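Putrescine aminotransferase (Halomonas elongata DSM 2581, PDB 6GWI) probably transfers the amino group of putrescine or related amines to an oxo-acid acceptor, using bound pyridoxal-5'-phosphate as cofactor. Local coordinates at residues B[77-82]-B[88-93]; B[203-208]-B[240-245]; B[379-384]-B[441-446]. All coordinates share one frame; numbering follows the deposited sequence.

Interaction 1 of 3, residues B[77-82]-B[88-93]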
ATOM      1  N   GLU B  77       0.352  22.267   5.896  1.00 26.88           N
ATOM      2  CA  GLU B  77      -0.335  23.506   6.231  1.00 32.79           C
ATOM      3  C   GLU B  77      -1.158  24.034   5.066  1.00 36.59           C
ATOM      4  O   GLU B  77      -2.123  24.776   5.279  1.00 38.47           O
ATOM      5  CB  GLU B  77       0.680  24.567   6.666  1.00 25.06           C
ATOM      6  CG  GLU B  77       1.297  24.285   8.020  1.00 30.49           C
ATOM      7  CD  GLU B  77       2.458  25.200   8.355  1.00 38.38           C
ATOM      8  OE1 GLU B  77       2.999  25.859   7.440  1.00 43.54           O
ATOM      9  OE2 GLU B  77       2.833  25.254   9.545  1.00 43.88           O
ATOM     10  N   GLN B  78      -0.779  23.687   3.839  1.00 29.21           N
ATOM     11  CA  GLN B  78      -1.455  24.193   2.649  1.00 29.61           C
ATOM     12  C   GLN B  78      -2.568  23.237   2.225  1.00 32.29           C
ATOM     13  O   GLN B  78      -3.733  23.631   2.120  1.00 29.81           O
ATOM     14  CB  GLN B  78      -0.432  24.396   1.527  1.00 36.92           C
ATOM     15  CG  GLN B  78      -0.967  25.130   0.313  1.00 51.82           C
ATOM     16  CD  GLN B  78      -1.118  26.619   0.579  1.00 75.71           C
ATOM     17  OE1 GLN B  78      -2.174  27.204   0.340  1.00 93.56           O
ATOM     18  NE2 GLN B  78      -0.055  27.240   1.079  1.00 69.35           N
ATOM     19  N   LEU B  79      -2.213  21.972   1.996  1.00 25.18           N
ATOM     20  CA  LEU B  79      -3.160  20.948   1.551  1.00 21.14           C
ATOM     21  C   LEU B  79      -2.642  19.600   2.030  1.00 21.95           C
ATOM     22  O   LEU B  79      -1.869  18.930   1.332  1.00 20.08           O
ATOM     23  CB  LEU B  79      -3.327  20.951   0.033  1.00 28.20           C
ATOM     24  CG  LEU B  79      -4.330  19.962  -0.570  1.00 28.53           C
ATOM     25  CD1 LEU B  79      -5.751  20.308  -0.166  1.00 29.04           C
ATOM     26  CD2 LEU B  79      -4.198  19.928  -2.089  1.00 24.94           C
ATOM     27  N   PRO B  80      -3.039  19.168   3.230  1.00 30.62           N
ATOM     28  CA  PRO B  80      -2.468  17.919   3.755  1.00 19.16           C
ATOM     29  C   PRO B  80      -2.832  16.712   2.913  1.00 18.82           C
ATOM     30  O   PRO B  80      -1.986  15.843   2.675  1.00 25.38           O
ATOM     31  CB  PRO B  80      -3.054  17.831   5.171  1.00 22.80           C
ATOM     32  CG  PRO B  80      -4.308  18.620   5.108  1.00 30.75           C
ATOM     33  CD  PRO B  80      -4.035  19.748   4.151  1.00 45.33           C
ATOM     34  N   TYR B  81      -4.073  16.656   2.432  1.00 25.75           N
ATOM     35  CA  TYR B  81      -4.515  15.566   1.583  1.00 23.75           C
ATOM     36  C   TYR B  81      -5.585  16.068   0.627  1.00 21.19           C
ATOM     37  O   TYR B  81      -6.418  16.903   0.993  1.00 19.50           O
ATOM     38  CB  TYR B  81      -5.100  14.394   2.385  1.00 21.99           C
ATOM     39  CG  TYR B  81      -5.779  13.386   1.482  1.00 16.39           C
ATOM     40  CD1 TYR B  81      -5.026  12.526   0.689  1.00 24.32           C
ATOM     41  CD2 TYR B  81      -7.163  13.321   1.384  1.00 20.44           C
ATOM     42  CE1 TYR B  81      -5.629  11.618  -0.157  1.00 15.44           C
ATOM     43  CE2 TYR B  81      -7.778  12.414   0.538  1.00 28.21           C
ATOM     44  CZ  TYR B  81      -7.002  11.565  -0.229  1.00 27.40           C
ATOM     45  OH  TYR B  81      -7.592  10.662  -1.078  1.00 22.64           O
ATOM     46  N   TYR B  82      -5.545  15.563  -0.600  1.00 18.79           N
ATOM     47  CA  TYR B  82      -6.738  15.522  -1.430  1.00 28.65           C
ATOM     48  C   TYR B  82      -6.561  14.405  -2.451  1.00 20.06           C
ATOM     49  O   TYR B  82      -5.440  13.976  -2.740  1.00 21.73           O
ATOM     50  CB  TYR B  82      -7.040  16.859  -2.110  1.00 21.85           C
ATOM     51  CG  TYR B  82      -8.469  16.858  -2.578  1.00 22.51           C
ATOM     52  CD1 TYR B  82      -9.513  16.981  -1.669  1.00 18.94           C
ATOM     53  CD2 TYR B  82      -8.783  16.650  -3.912  1.00 26.00           C
ATOM     54  CE1 TYR B  82     -10.827  16.934  -2.083  1.00 20.78           C
ATOM     55  CE2 TYR B  82     -10.095  16.604  -4.335  1.00 22.56           C
ATOM     56  CZ  TYR B  82     -11.112  16.743  -3.417  1.00 21.59           C
ATOM     57  OH  TYR B  82     -12.423  16.698  -3.837  1.00 22.92           O
ATOM     58  N   THR B  88      -9.281  15.324 -10.637  1.00 29.07           N
ATOM     59  CA  THR B  88      -8.527  16.290  -9.853  1.00 26.48           C
ATOM     60  C   THR B  88      -7.061  15.895  -9.766  1.00 20.70           C
ATOM     61  O   THR B  88      -6.709  14.712  -9.811  1.00 22.07           O
ATOM     62  CB  THR B  88      -9.053  16.417  -8.410  1.00 26.78           C
ATOM     63  OG1 THR B  88      -9.336  15.110  -7.888  1.00 28.11           O
ATOM     64  CG2 THR B  88     -10.290  17.290  -8.347  1.00 29.84           C
ATOM     65  N   THR B  89      -6.215  16.909  -9.611  1.00 21.35           N
ATOM     66  CA  THR B  89      -4.820  16.734  -9.240  1.00 22.80           C
ATOM     67  C   THR B  89      -4.480  17.828  -8.234  1.00 22.67           C
ATOM     68  O   THR B  89      -5.347  18.597  -7.809  1.00 23.17           O
ATOM     69  CB  THR B  89      -3.902  16.772 -10.470  1.00 24.23           C
ATOM     70  OG1 THR B  89      -2.577  16.368 -10.091  1.00 21.52           O
ATOM     71  CG2 THR B  89      -3.851  18.171 -11.081  1.00 27.16           C
ATOM     72  N   HIS B  90      -3.214  17.898  -7.841  1.00 24.89           N
ATOM     73  CA  HIS B  90      -2.748  18.962  -6.964  1.00 28.93           C
ATOM     74  C   HIS B  90      -1.306  19.276  -7.313  1.00 20.08           C
ATOM     75  O   HIS B  90      -0.643  18.482  -7.997  1.00 22.36           O
ATOM     76  CB  HIS B  90      -2.894  18.579  -5.484  1.00 25.07           C
ATOM     77  CG  HIS B  90      -2.413  17.200  -5.162  1.00 29.21           C
ATOM     78  ND1 HIS B  90      -1.084  16.844  -5.218  1.00 32.76           N
ATOM     79  CD2 HIS B  90      -3.083  16.088  -4.775  1.00 37.20           C
ATOM     80  CE1 HIS B  90      -0.954  15.575  -4.878  1.00 34.72           C
ATOM     81  NE2 HIS B  90      -2.153  15.090  -4.608  1.00 26.60           N
ATOM     82  N   PRO B  91      -0.785  20.424  -6.884  1.00 27.65           N
ATOM     83  CA  PRO B  91       0.536  20.884  -7.360  1.00 34.53           C
ATOM     84  C   PRO B  91       1.649  19.892  -7.063  1.00 33.67           C
ATOM     85  O   PRO B  91       2.530  19.685  -7.911  1.00 25.12           O
ATOM     86  CB  PRO B  91       0.750  22.207  -6.606  1.00 31.08           C
ATOM     87  CG  PRO B  91      -0.627  22.703  -6.324  1.00 28.28           C
ATOM     88  CD  PRO B  91      -1.478  21.471  -6.101  1.00 33.56           C
ATOM     89  N   PRO B  92       1.681  19.279  -5.872  1.00 26.57           N
ATOM     90  CA  PRO B  92       2.765  18.313  -5.611  1.00 28.42           C
ATOM     91  C   PRO B  92       2.779  17.150  -6.586  1.00 21.76           C
ATOM     92  O   PRO B  92       3.846  16.785  -7.096  1.00 21.31           O
ATOM     93  CB  PRO B  92       2.486  17.857  -4.172  1.00 30.97           C
ATOM     94  CG  PRO B  92       1.773  19.022  -3.555  1.00 36.50           C
ATOM     95  CD  PRO B  92       0.882  19.536  -4.659  1.00 33.78           C
ATOM     96  N   ALA B  93       1.616  16.560  -6.872  1.00 21.16           N
ATOM     97  CA  ALA B  93       1.562  15.470  -7.838  1.00 26.54           C
ATOM     98  C   ALA B  93       2.083  15.916  -9.198  1.00 24.62           C
ATOM     99  O   ALA B  93       2.905  15.230  -9.818  1.00 20.42           O
ATOM    100  CB  ALA B  93       0.126  14.960  -7.965  1.00 21.09           C
TER
HETATM  101  O   HOH W   1      -3.306  12.493  -3.775  1.00 18.99           O
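Tyr82 brings the edge of its phenol ring against the side chain of Thr88. Ring atom CE2 lies 3.9 Å from Thr88 OG1, which sits near the ring plane. The methyl CG2 of Thr88 follows at 4.1 Å from the same CE2. The two side chains cross at about a right angle. With chi1 at 43°, Thr88 OG1 lies between the backbone N and the carbonyl carbon and CG2 beside the N, so both branches face the ring corner. That hydroxyl is hydrogen-bonded to Asn83 O, in the loop that joins the segments.

His90 makes the second part of the contact. Its CB meets the methyl CD2 of Leu79 at 3.9 Å, and the two side chains approach obliquely. Tyr82 O lies near the plane of the imidazole, 3.8 Å from His90 CD2. A water joins this carbonyl to the ring. It donates to Tyr82 O at 2.8 Å and is hydrogen-bonded to His90 NE2 at 3.0 Å, in the ring plane at the edge. The carbonyl therefore has a partner although the residue is buried.

The contact closes the connection from helix 66-78 to helix 91-103, which passes through strand 88-89. Leu79 is the first residue to leave the helical conformation, and His90 is the N-cap residue of the next helix. This is a class-III aminotransferase, and the segments lie at its dimer interface. Thr88 and Thr89 pair in a parallel ladder with a strand of the second subunit. Thr89 OG1 is hydrogen-bonded to Asp11 OD1 of that subunit. His90 also packs on Val33 of the second subunit and on Pro324, at the start of helix 324-339 of its own chain. Its side chain is about 14 Å from a bound pyridoxal-5'-phosphate.

Interaction 2 of 3, residues B[203-208]-B[240-245]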
ATOM      1  N   GLU B 203      19.664 -17.849 -20.580  1.00 31.39           N
ATOM      2  CA  GLU B 203      19.022 -18.858 -21.417  1.00 27.90           C
ATOM      3  C   GLU B 203      17.837 -19.499 -20.706  1.00 29.18           C
ATOM      4  O   GLU B 203      16.904 -19.975 -21.363  1.00 26.24           O
ATOM      5  CB  GLU B 203      20.035 -19.924 -21.835  1.00 26.22           C
ATOM      6  CG  GLU B 203      19.458 -21.036 -22.713  1.00 64.22           C
ATOM      7  CD  GLU B 203      18.677 -20.514 -23.911  1.00 56.92           C
ATOM      8  OE1 GLU B 203      18.982 -19.403 -24.394  1.00 51.02           O
ATOM      9  OE2 GLU B 203      17.757 -21.222 -24.374  1.00 58.55           O
ATOM     10  N   ALA B 204      17.856 -19.523 -19.370  1.00 30.66           N
ATOM     11  CA  ALA B 204      16.718 -20.047 -18.623  1.00 28.75           C
ATOM     12  C   ALA B 204      15.446 -19.270 -18.932  1.00 35.98           C
ATOM     13  O   ALA B 204      14.354 -19.850 -18.941  1.00 30.66           O
ATOM     14  CB  ALA B 204      17.006 -20.006 -17.122  1.00 28.50           C
ATOM     15  N   LEU B 205      15.562 -17.963 -19.180  1.00 23.29           N
ATOM     16  CA  LEU B 205      14.397 -17.176 -19.570  1.00 25.24           C
ATOM     17  C   LEU B 205      13.824 -17.669 -20.894  1.00 28.15           C
ATOM     18  O   LEU B 205      12.615 -17.900 -21.014  1.00 23.42           O
ATOM     19  CB  LEU B 205      14.767 -15.697 -19.667  1.00 22.19           C
ATOM     20  CG  LEU B 205      13.646 -14.791 -20.178  1.00 23.70           C
ATOM     21  CD1 LEU B 205      12.436 -14.857 -19.239  1.00 21.72           C
ATOM     22  CD2 LEU B 205      14.127 -13.358 -20.341  1.00 28.00           C
ATOM     23  N   GLU B 206      14.680 -17.828 -21.906  1.00 29.60           N
ATOM     24  CA  GLU B 206      14.208 -18.344 -23.185  1.00 32.31           C
ATOM     25  C   GLU B 206      13.549 -19.706 -23.009  1.00 22.53           C
ATOM     26  O   GLU B 206      12.497 -19.979 -23.600  1.00 25.73           O
ATOM     27  CB  GLU B 206      15.364 -18.439 -24.180  1.00 41.17           C
ATOM     28  CG  GLU B 206      14.970 -19.092 -25.497  1.00 41.51           C
ATOM     29  CD  GLU B 206      15.845 -18.658 -26.658  1.00 39.36           C
ATOM     30  OE1 GLU B 206      17.082 -18.617 -26.492  1.00 36.91           O
ATOM     31  OE2 GLU B 206      15.293 -18.346 -27.735  1.00 41.40           O
ATOM     32  N   GLU B 207      14.159 -20.579 -22.202  1.00 24.93           N
ATOM     33  CA  GLU B 207      13.582 -21.896 -21.969  1.00 35.92           C
ATOM     34  C   GLU B 207      12.180 -21.778 -21.389  1.00 27.20           C
ATOM     35  O   GLU B 207      11.253 -22.466 -21.833  1.00 26.98           O
ATOM     36  CB  GLU B 207      14.479 -22.703 -21.028  1.00 48.33           C
ATOM     37  CG  GLU B 207      15.868 -22.996 -21.574  1.00 85.09           C
ATOM     38  CD  GLU B 207      16.814 -23.534 -20.514  1.00112.46           C
ATOM     39  OE1 GLU B 207      16.336 -24.189 -19.564  1.00119.04           O
ATOM     40  OE2 GLU B 207      18.037 -23.302 -20.631  1.00136.50           O
ATOM     41  N   LYS B 208      11.997 -20.891 -20.410  1.00 25.82           N
ATOM     42  CA  LYS B 208      10.684 -20.755 -19.794  1.00 21.39           C
ATOM     43  C   LYS B 208       9.670 -20.234 -20.807  1.00 27.66           C
ATOM     44  O   LYS B 208       8.532 -20.714 -20.864  1.00 24.50           O
ATOM     45  CB  LYS B 208      10.758 -19.810 -18.599  1.00 21.68           C
ATOM     46  CG  LYS B 208       9.571 -19.926 -17.662  1.00 31.22           C
ATOM     47  CD  LYS B 208       9.699 -21.239 -16.900  1.00 31.85           C
ATOM     48  CE  LYS B 208       8.403 -21.965 -16.676  1.00 45.82           C
ATOM     49  NZ  LYS B 208       8.682 -23.133 -15.788  1.00 43.76           N
ATOM     50  N   PRO B 240      23.301  -8.409 -20.656  1.00 39.60           N
ATOM     51  CA  PRO B 240      23.432  -8.378 -22.123  1.00 41.17           C
ATOM     52  C   PRO B 240      22.801  -9.585 -22.790  1.00 32.89           C
ATOM     53  O   PRO B 240      22.172  -9.455 -23.846  1.00 28.69           O
ATOM     54  CB  PRO B 240      24.953  -8.343 -22.341  1.00 37.81           C
ATOM     55  CG  PRO B 240      25.492  -7.728 -21.101  1.00 30.34           C
ATOM     56  CD  PRO B 240      24.610  -8.263 -19.994  1.00 28.89           C
ATOM     57  N   ALA B 241      22.962 -10.769 -22.194  1.00 31.40           N
ATOM     58  CA  ALA B 241      22.333 -11.964 -22.743  1.00 29.72           C
ATOM     59  C   ALA B 241      20.817 -11.923 -22.568  1.00 37.86           C
ATOM     60  O   ALA B 241      20.078 -12.386 -23.445  1.00 34.93           O
ATOM     61  CB  ALA B 241      22.929 -13.212 -22.089  1.00 27.03           C
ATOM     62  N   VAL B 242      20.325 -11.372 -21.452  1.00 34.02           N
ATOM     63  CA  VAL B 242      18.879 -11.234 -21.286  1.00 32.63           C
ATOM     64  C   VAL B 242      18.307 -10.336 -22.377  1.00 33.32           C
ATOM     65  O   VAL B 242      17.248 -10.621 -22.948  1.00 25.83           O
ATOM     66  CB  VAL B 242      18.533 -10.695 -19.884  1.00 28.40           C
ATOM     67  CG1 VAL B 242      17.049 -10.337 -19.806  1.00 27.07           C
ATOM     68  CG2 VAL B 242      18.893 -11.711 -18.802  1.00 36.71           C
ATOM     69  N   LYS B 243      18.992  -9.227 -22.673  1.00 30.04           N
ATOM     70  CA  LYS B 243      18.528  -8.341 -23.734  1.00 39.69           C
ATOM     71  C   LYS B 243      18.447  -9.083 -25.060  1.00 35.99           C
ATOM     72  O   LYS B 243      17.558  -8.814 -25.876  1.00 31.08           O
ATOM     73  CB  LYS B 243      19.462  -7.135 -23.858  1.00 44.12           C
ATOM     74  CG  LYS B 243      19.442  -6.201 -22.657  1.00 39.38           C
ATOM     75  CD  LYS B 243      19.963  -4.814 -23.012  1.00 61.38           C
ATOM     76  CE  LYS B 243      21.460  -4.819 -23.277  1.00 75.07           C
ATOM     77  NZ  LYS B 243      22.004  -3.434 -23.382  1.00 67.77           N
ATOM     78  N   LYS B 244      19.366 -10.019 -25.285  1.00 24.85           N
ATOM     79  CA  LYS B 244      19.340 -10.814 -26.505  1.00 29.21           C
ATOM     80  C   LYS B 244      18.073 -11.655 -26.581  1.00 28.17           C
ATOM     81  O   LYS B 244      17.432 -11.734 -27.637  1.00 27.67           O
ATOM     82  CB  LYS B 244      20.592 -11.693 -26.550  1.00 37.86           C
ATOM     83  CG  LYS B 244      20.989 -12.203 -27.926  1.00 55.95           C
ATOM     84  CD  LYS B 244      22.478 -12.560 -27.986  1.00 59.54           C
ATOM     85  CE  LYS B 244      22.828 -13.775 -27.132  1.00 63.73           C
ATOM     86  NZ  LYS B 244      22.227 -15.031 -27.662  1.00 78.97           N
ATOM     87  N   VAL B 245      17.675 -12.258 -25.458  1.00 41.60           N
ATOM     88  CA  VAL B 245      16.480 -13.098 -25.421  1.00 27.43           C
ATOM     89  C   VAL B 245      15.222 -12.265 -25.636  1.00 33.83           C
ATOM     90  O   VAL B 245      14.337 -12.636 -26.416  1.00 37.59           O
ATOM     91  CB  VAL B 245      16.424 -13.868 -24.087  1.00 30.34           C
ATOM     92  CG1 VAL B 245      15.077 -14.575 -23.901  1.00 27.61           C
ATOM     93  CG2 VAL B 245      17.570 -14.865 -24.004  1.00 26.40           C
TER
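Val245 pushes its CG1 methyl into the side of helix 194-212, between Leu205 and Glu206. This is helix-helix packing within the alpha/beta domain that holds the cofactor in this PLP-dependent family. CG1 is 3.9 Å from Leu205 CD2. It also touches the Glu206 backbone N at 3.8 Å and the Glu206 CB at 3.9 Å. One valine branch thus reaches the backbone of the neighbouring helix. It points there because CG1 is anti to the Val245 backbone N (chi1 170°). Leu205 crosses the valine obliquely. Its CD2 also reaches Val242 CG1 at 4.2 Å, one turn earlier on the partner helix.

The two helical segments run nearly parallel, at 24°, with their axes 9.2 Å apart at closest approach. The side chains that meet between them are mostly aliphatic: Leu205, Val242, Val245 and the CB of Glu206. Further out, Leu205 and Val242 both rest on Phe220 of strand 217-222. Leu205 also packs on Ile180 of strand 177-180. The pair of helices therefore lies against the parallel sheet. Val242 touches Ala202, and Val245 touches Ile209, which extends the same seam along helix 194-212.

The polar end of Glu206 turns to residues beyond Val245. Its OE2 forms a salt bridge with Lys248 NZ and a hydrogen bond with Tyr249 OH. These bonds tie the carboxylate to the last residue of the partner helix and the one that follows it. The other oxygen, Glu206 OE1, lies 2.9 Å from Glu203 OE1, two acceptors side by side, with Lys244 NZ 6.4 Å from each.

Interaction 3 of 3, residues B[379-384]-B[441-446]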
ATOM      1  N   LEU B 379      28.836  -9.847   1.954  1.00 27.13           N
ATOM      2  CA  LEU B 379      29.882 -10.803   2.282  1.00 43.05           C
ATOM      3  C   LEU B 379      29.295 -12.208   2.312  1.00 44.34           C
ATOM      4  O   LEU B 379      28.149 -12.402   2.735  1.00 42.05           O
ATOM      5  CB  LEU B 379      30.521 -10.519   3.645  1.00 51.69           C
ATOM      6  CG  LEU B 379      31.062  -9.124   3.944  1.00 48.68           C
ATOM      7  CD1 LEU B 379      31.435  -9.030   5.416  1.00 46.02           C
ATOM      8  CD2 LEU B 379      32.258  -8.795   3.060  1.00 46.53           C
ATOM      9  N   GLU B 380      30.081 -13.183   1.867  1.00 30.50           N
ATOM     10  CA  GLU B 380      29.702 -14.592   1.911  1.00 42.53           C
ATOM     11  C   GLU B 380      30.535 -15.255   3.002  1.00 39.88           C
ATOM     12  O   GLU B 380      31.762 -15.344   2.886  1.00 48.63           O
ATOM     13  CB  GLU B 380      29.925 -15.269   0.561  1.00 34.88           C
ATOM     14  CG  GLU B 380      29.122 -14.683  -0.595  1.00 31.47           C
ATOM     15  CD  GLU B 380      27.632 -14.955  -0.485  1.00 34.04           C
ATOM     16  OE1 GLU B 380      27.195 -15.532   0.531  1.00 35.99           O
ATOM     17  OE2 GLU B 380      26.893 -14.596  -1.425  1.00 36.05           O
ATOM     18  N   LEU B 381      29.873 -15.713   4.061  1.00 36.93           N
ATOM     19  CA  LEU B 381      30.560 -16.405   5.143  1.00 51.07           C
ATOM     20  C   LEU B 381      30.720 -17.878   4.786  1.00 32.46           C
ATOM     21  O   LEU B 381      29.764 -18.525   4.343  1.00 35.28           O
ATOM     22  CB  LEU B 381      29.788 -16.246   6.451  1.00 67.65           C
ATOM     23  CG  LEU B 381      29.471 -14.810   6.883  1.00 73.26           C
ATOM     24  CD1 LEU B 381      28.838 -14.800   8.270  1.00 73.81           C
ATOM     25  CD2 LEU B 381      30.707 -13.922   6.852  1.00 78.96           C
ATOM     26  N   VAL B 382      31.933 -18.403   4.964  1.00 62.09           N
ATOM     27  CA  VAL B 382      32.234 -19.800   4.679  1.00 72.25           C
ATOM     28  C   VAL B 382      33.043 -20.383   5.828  1.00 63.65           C
ATOM     29  O   VAL B 382      33.764 -19.669   6.532  1.00 53.63           O
ATOM     30  CB  VAL B 382      33.006 -19.977   3.349  1.00 72.99           C
ATOM     31  CG1 VAL B 382      32.215 -19.401   2.184  1.00 79.95           C
ATOM     32  CG2 VAL B 382      34.393 -19.344   3.444  1.00 35.41           C
ATOM     33  N   ALA B 383      32.920 -21.699   6.011  1.00 69.96           N
ATOM     34  CA  ALA B 383      33.737 -22.421   6.976  1.00 63.76           C
ATOM     35  C   ALA B 383      35.080 -22.849   6.396  1.00 59.78           C
ATOM     36  O   ALA B 383      36.061 -22.958   7.141  1.00 48.70           O
ATOM     37  CB  ALA B 383      32.981 -23.654   7.482  1.00 50.10           C
ATOM     38  N   ASP B 384      35.149 -23.070   5.085  1.00 58.37           N
ATOM     39  CA  ASP B 384      36.379 -23.468   4.407  1.00 66.27           C
ATOM     40  C   ASP B 384      36.548 -22.580   3.187  1.00 55.04           C
ATOM     41  O   ASP B 384      35.721 -22.618   2.272  1.00 49.03           O
ATOM     42  CB  ASP B 384      36.328 -24.946   4.000  1.00 83.47           C
ATOM     43  CG  ASP B 384      37.619 -25.424   3.361  1.00 96.77           C
ATOM     44  OD1 ASP B 384      38.406 -26.096   4.061  1.00100.11           O
ATOM     45  OD2 ASP B 384      37.871 -25.093   2.184  1.00103.87           O
ATOM     46  N   ARG B 441      35.345  -6.610  13.410  1.00 36.43           N
ATOM     47  CA  ARG B 441      35.259  -7.002  14.812  1.00 60.43           C
ATOM     48  C   ARG B 441      34.189  -8.066  15.016  1.00 50.52           C
ATOM     49  O   ARG B 441      34.415  -9.059  15.717  1.00 39.74           O
ATOM     50  CB  ARG B 441      34.974  -5.767  15.669  1.00 77.34           C
ATOM     51  CG  ARG B 441      35.105  -5.981  17.168  1.00 75.38           C
ATOM     52  CD  ARG B 441      35.093  -4.645  17.904  1.00 67.55           C
ATOM     53  NE  ARG B 441      36.115  -3.734  17.391  0.99 61.42           N
ATOM     54  CZ  ARG B 441      36.094  -2.412  17.540  0.51 54.38           C
ATOM     55  NH1 ARG B 441      35.096  -1.824  18.188  0.91 54.80           N
ATOM     56  NH2 ARG B 441      37.072  -1.676  17.031  0.90 54.37           N
ATOM     57  N   ALA B 442      33.020  -7.885  14.395  1.00 41.38           N
ATOM     58  CA  ALA B 442      31.960  -8.882  14.504  1.00 41.08           C
ATOM     59  C   ALA B 442      32.349 -10.175  13.799  1.00 42.26           C
ATOM     60  O   ALA B 442      32.032 -11.270  14.278  1.00 38.43           O
ATOM     61  CB  ALA B 442      30.659  -8.326  13.925  1.00 47.93           C
ATOM     62  N   LEU B 443      33.034 -10.070  12.659  1.00 44.42           N
ATOM     63  CA  LEU B 443      33.502 -11.269  11.975  1.00 43.21           C
ATOM     64  C   LEU B 443      34.508 -12.022  12.837  1.00 46.37           C
ATOM     65  O   LEU B 443      34.448 -13.252  12.945  1.00 53.18           O
ATOM     66  CB  LEU B 443      34.114 -10.902  10.627  1.00 35.09           C
ATOM     67  CG  LEU B 443      33.162 -10.407   9.538  1.00 34.66           C
ATOM     68  CD1 LEU B 443      33.970  -9.812   8.395  1.00 37.31           C
ATOM     69  CD2 LEU B 443      32.269 -11.527   9.038  1.00 40.67           C
ATOM     70  N   ASP B 444      35.443 -11.297  13.458  1.00 44.33           N
ATOM     71  CA  ASP B 444      36.374 -11.924  14.387  1.00 54.12           C
ATOM     72  C   ASP B 444      35.627 -12.686  15.475  1.00 46.67           C
ATOM     73  O   ASP B 444      35.924 -13.854  15.752  1.00 44.63           O
ATOM     74  CB  ASP B 444      37.285 -10.869  15.019  1.00 60.12           C
ATOM     75  CG  ASP B 444      38.226 -10.227  14.021  1.00 49.03           C
ATOM     76  OD1 ASP B 444      38.406 -10.785  12.919  1.00 46.99           O
ATOM     77  OD2 ASP B 444      38.794  -9.165  14.346  1.00 51.71           O
ATOM     78  N   GLU B 445      34.652 -12.031  16.114  1.00 44.35           N
ATOM     79  CA  GLU B 445      33.921 -12.668  17.203  1.00 47.84           C
ATOM     80  C   GLU B 445      33.050 -13.811  16.698  1.00 49.95           C
ATOM     81  O   GLU B 445      32.853 -14.801  17.413  1.00 38.97           O
ATOM     82  CB  GLU B 445      33.075 -11.632  17.949  1.00 33.78           C
ATOM     83  CG  GLU B 445      33.906 -10.623  18.742  1.00 39.09           C
ATOM     84  CD  GLU B 445      33.160  -9.334  19.059  1.00 46.02           C
ATOM     85  OE1 GLU B 445      32.010  -9.167  18.600  1.00 48.91           O
ATOM     86  OE2 GLU B 445      33.730  -8.486  19.779  1.00 48.44           O
ATOM     87  N   THR B 446      32.524 -13.699  15.474  1.00 43.17           N
ATOM     88  CA  THR B 446      31.761 -14.798  14.891  1.00 53.08           C
ATOM     89  C   THR B 446      32.647 -16.017  14.665  1.00 54.18           C
ATOM     90  O   THR B 446      32.291 -17.138  15.044  1.00 33.14           O
ATOM     91  CB  THR B 446      31.127 -14.356  13.569  1.00 56.17           C
ATOM     92  OG1 THR B 446      30.268 -13.232  13.797  1.00 51.10           O
ATOM     93  CG2 THR B 446      30.324 -15.495  12.949  1.00 50.88           C
TER
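Helix 429-450 packs here on an antiparallel sheet, against strand 376-381 in the C-terminal part of the aminotransferase fold. Leu443 carries the contact on the helix side. Its two methyls divide between alternate residues of the strand. CD1 meets Leu379 CD1 at 4.0 Å, and CD2 meets Leu381 CD2 at 3.6 Å. Each pair of side chains crosses obliquely, methyl against methyl. Leu443 holds CG anti to its own carbonyl carbon (chi1 -70°), which aims the fork at the strand.

Neighbouring parts of the chain complete the layer. Leu443 also touches Cys401 of helix 397-407 and Val367 of strand 367-373. Within the helix, Thr446 OG1 donates to Ala442 O at 2.7 Å. The donor stands above the carbonyl plane, with a C=O...OG1 angle of 138°. The amide Thr446 N reaches the same oxygen from the opposite face.

Two donors thus grip Ala442 O, and the threonine hydroxyl spends its proton inside its own helix. What passes between helix and strand is van der Waals contact among leucine methyls, which depends on close fit and burial, not on polar direction.

From the N terminus, the three contacts follow one another in series; none nests within or crosses another. Interaction 1 closes the shortest loop, with five residues between its segments, and links helix 66-78 to helix 91-103 beside the second subunit. Interaction 2 spans 31 residues, including strand 217-222, and brings helix 194-212 beside helix 238-248. Interaction 3 closes the longest loop, 56 residues, and joins the antiparallel sheet to the last helix. No atoms are shared or touching: interactions 2 and 3 are about 19 Å apart at their nearest atoms. Interactions 1 and 3 lie on opposite sides of the chain's centre, their own centres about 50 Å apart.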